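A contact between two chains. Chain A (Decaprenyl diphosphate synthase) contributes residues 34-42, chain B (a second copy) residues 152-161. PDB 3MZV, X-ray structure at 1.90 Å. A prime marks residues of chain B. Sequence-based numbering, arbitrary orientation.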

# COMPACT_ATOMS: atom_id res chain seq x y z
N SER A 34 -16.04 -2.72 -2.51
CA SER A 34 -16.83 -2.14 -3.56
C SER A 34 -16.16 -0.90 -4.13
O SER A 34 -15.43 -0.21 -3.44
CB SER A 34 -18.19 -1.71 -3.03
OG SER A 34 -19.11 -2.77 -3.20
N SER A 35 -16.44 -0.63 -5.38
CA SER A 35 -15.99 0.61 -5.98
C SER A 35 -16.99 0.97 -7.05
O SER A 35 -17.19 0.22 -7.97
CB SER A 35 -14.56 0.48 -6.55
OG SER A 35 -14.24 1.62 -7.37
N GLU A 36 -17.64 2.11 -6.89
CA GLU A 36 -18.64 2.56 -7.85
C GLU A 36 -18.03 2.81 -9.23
O GLU A 36 -18.63 2.49 -10.26
CB GLU A 36 -19.32 3.84 -7.35
N HIS A 37 -16.81 3.35 -9.26
CA HIS A 37 -16.23 3.84 -10.51
C HIS A 37 -15.00 3.08 -11.04
O HIS A 37 -14.53 3.36 -12.15
CB HIS A 37 -15.98 5.35 -10.37
CG HIS A 37 -17.25 6.14 -10.28
ND1 HIS A 37 -18.10 6.32 -11.35
CD2 HIS A 37 -17.83 6.77 -9.23
CE1 HIS A 37 -19.14 7.03 -10.98
NE2 HIS A 37 -19.01 7.32 -9.69
N ALA A 38 -14.52 2.09 -10.30
CA ALA A 38 -13.58 1.10 -10.85
C ALA A 38 -14.04 -0.35 -10.51
O ALA A 38 -13.60 -0.91 -9.51
CB ALA A 38 -12.16 1.38 -10.34
N PRO A 39 -14.93 -0.95 -11.33
CA PRO A 39 -15.33 -2.35 -11.09
C PRO A 39 -14.14 -3.34 -11.04
O PRO A 39 -14.16 -4.31 -10.29
CB PRO A 39 -16.26 -2.68 -12.28
CG PRO A 39 -16.54 -1.37 -12.99
CD PRO A 39 -15.47 -0.39 -12.58
N ARG A 40 -13.08 -3.07 -11.81
CA ARG A 40 -11.87 -3.92 -11.76
C ARG A 40 -11.49 -4.34 -10.33
O ARG A 40 -11.07 -5.48 -10.10
CB ARG A 40 -10.70 -3.20 -12.44
CG ARG A 40 -9.41 -3.99 -12.48
CD ARG A 40 -8.34 -3.29 -13.30
NE ARG A 40 -8.70 -3.22 -14.71
CZ ARG A 40 -7.90 -2.77 -15.68
NH1 ARG A 40 -6.68 -2.35 -15.40
NH2 ARG A 40 -8.33 -2.74 -16.94
N ILE A 41 -11.67 -3.41 -9.38
CA ILE A 41 -11.24 -3.61 -8.01
C ILE A 41 -11.97 -4.79 -7.32
O ILE A 41 -11.32 -5.77 -6.99
CB ILE A 41 -11.37 -2.30 -7.20
CG1 ILE A 41 -10.41 -1.24 -7.75
CG2 ILE A 41 -11.10 -2.58 -5.76
CD1 ILE A 41 -10.46 0.08 -7.09
N PRO A 42 -13.31 -4.72 -7.12
CA PRO A 42 -13.98 -5.89 -6.54
C PRO A 42 -13.90 -7.13 -7.41
O PRO A 42 -13.85 -8.24 -6.89
CB PRO A 42 -15.44 -5.43 -6.40
CG PRO A 42 -15.59 -4.34 -7.40
CD PRO A 42 -14.26 -3.62 -7.35
N ALA B 152 -5.92 5.27 -5.07
CA ALA B 152 -5.78 4.04 -5.82
C ALA B 152 -6.91 3.85 -6.83
O ALA B 152 -6.66 3.44 -7.96
CB ALA B 152 -5.70 2.84 -4.89
N GLU B 153 -8.14 4.14 -6.41
CA GLU B 153 -9.29 4.04 -7.29
C GLU B 153 -9.17 5.00 -8.48
O GLU B 153 -9.53 4.64 -9.60
CB GLU B 153 -10.53 4.35 -6.48
CG GLU B 153 -11.85 4.27 -7.21
CD GLU B 153 -13.00 4.68 -6.31
OE1 GLU B 153 -13.02 5.86 -5.90
OE2 GLU B 153 -13.86 3.82 -6.01
N GLY B 154 -8.73 6.23 -8.24
CA GLY B 154 -8.54 7.25 -9.30
C GLY B 154 -7.50 6.80 -10.31
O GLY B 154 -7.68 6.95 -11.54
N GLU B 155 -6.42 6.20 -9.82
CA GLU B 155 -5.42 5.61 -10.68
C GLU B 155 -5.92 4.43 -11.52
O GLU B 155 -5.60 4.31 -12.68
CB GLU B 155 -4.18 5.23 -9.85
CG GLU B 155 -3.50 6.52 -9.32
CD GLU B 155 -2.16 6.29 -8.61
OE1 GLU B 155 -1.81 5.12 -8.35
OE2 GLU B 155 -1.47 7.29 -8.31
N VAL B 156 -6.75 3.55 -10.95
CA VAL B 156 -7.38 2.51 -11.76
C VAL B 156 -8.36 3.10 -12.79
O VAL B 156 -8.43 2.65 -13.97
CB VAL B 156 -8.11 1.49 -10.89
CG1 VAL B 156 -8.85 0.48 -11.76
CG2 VAL B 156 -7.08 0.77 -10.04
N LEU B 157 -9.14 4.09 -12.37
CA LEU B 157 -10.00 4.80 -13.32
C LEU B 157 -9.20 5.44 -14.48
O LEU B 157 -9.64 5.39 -15.64
CB LEU B 157 -10.84 5.86 -12.62
CG LEU B 157 -11.90 6.53 -13.51
CD1 LEU B 157 -12.79 5.50 -14.30
CD2 LEU B 157 -12.77 7.43 -12.70
N GLN B 158 -8.05 6.01 -14.16
CA GLN B 158 -7.22 6.65 -15.16
C GLN B 158 -6.80 5.63 -16.23
O GLN B 158 -6.72 5.98 -17.42
CB GLN B 158 -5.97 7.27 -14.50
CG GLN B 158 -5.07 8.01 -15.47
CD GLN B 158 -3.95 8.74 -14.78
OE1 GLN B 158 -3.75 9.94 -14.98
NE2 GLN B 158 -3.22 8.03 -13.91
N LEU B 159 -6.51 4.40 -15.79
CA LEU B 159 -6.17 3.30 -16.70
C LEU B 159 -7.30 2.91 -17.65
O LEU B 159 -7.05 2.67 -18.81
CB LEU B 159 -5.76 2.05 -15.93
CG LEU B 159 -4.37 2.08 -15.32
CD1 LEU B 159 -4.20 0.84 -14.49
CD2 LEU B 159 -3.29 2.22 -16.41
N THR B 160 -8.53 2.81 -17.15
CA THR B 160 -9.66 2.44 -18.00
C THR B 160 -10.08 3.60 -18.89
O THR B 160 -10.55 3.41 -20.01
CB THR B 160 -10.86 2.03 -17.15
OG1 THR B 160 -11.19 3.09 -16.25
CG2 THR B 160 -10.53 0.77 -16.38
N ALA B 161 -9.90 4.82 -18.40
CA ALA B 161 -10.20 5.99 -19.18
C ALA B 161 -9.22 6.20 -20.36
O ALA B 161 -9.54 6.91 -21.30
CB ALA B 161 -10.17 7.22 -18.28
O HOH W 1 -16.19 4.33 -6.97

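A single carboxylate oxygen, OE2 of Glu153′, gathers the polar chemistry of this contact. Ser35 OG donates a short hydrogen bond to Glu153′ OE2, 2.6 Å long. Water 1 donates a second to Glu153′ OE2, also at 2.6 Å, and accepts one from His37 N at 2.6 Å. The water links the loop backbone to the acid. Ser35 OG also accepts a hydrogen bond from Ala38 N, at 3.0 Å, so one hydroxyl braces the loop turn and reaches across the interface.

Chain B presents a helix. Chain A meets it with a loop leading into a helix. The closest CA atoms across the contact are those of Ala38 and Leu157′, 5.7 Å apart. Ala38 points toward the helix, and its CB packs on Val156′ CG1 at 3.7 Å, methyl on methyl. His37 O lies 3.5 Å from Leu157′ CD1, a van der Waals contact, since the methyl is no donor. Ile41 CD1 rests 4.1 Å from Glu153′ CA, so its apolar end lies on carbon rather than on the carboxylate.

The Arg40 side chain runs obliquely to the helix and makes no salt bridge here. Arg40 CD lies 4.1 Å from Val156′ CG1. Thr160′ CG2 sits over one face of the guanidinium, 4.2 Å from Arg40 NH2. Thr160′ OG1 instead donates to Leu157′ O, at 2.8 Å, within its own helix.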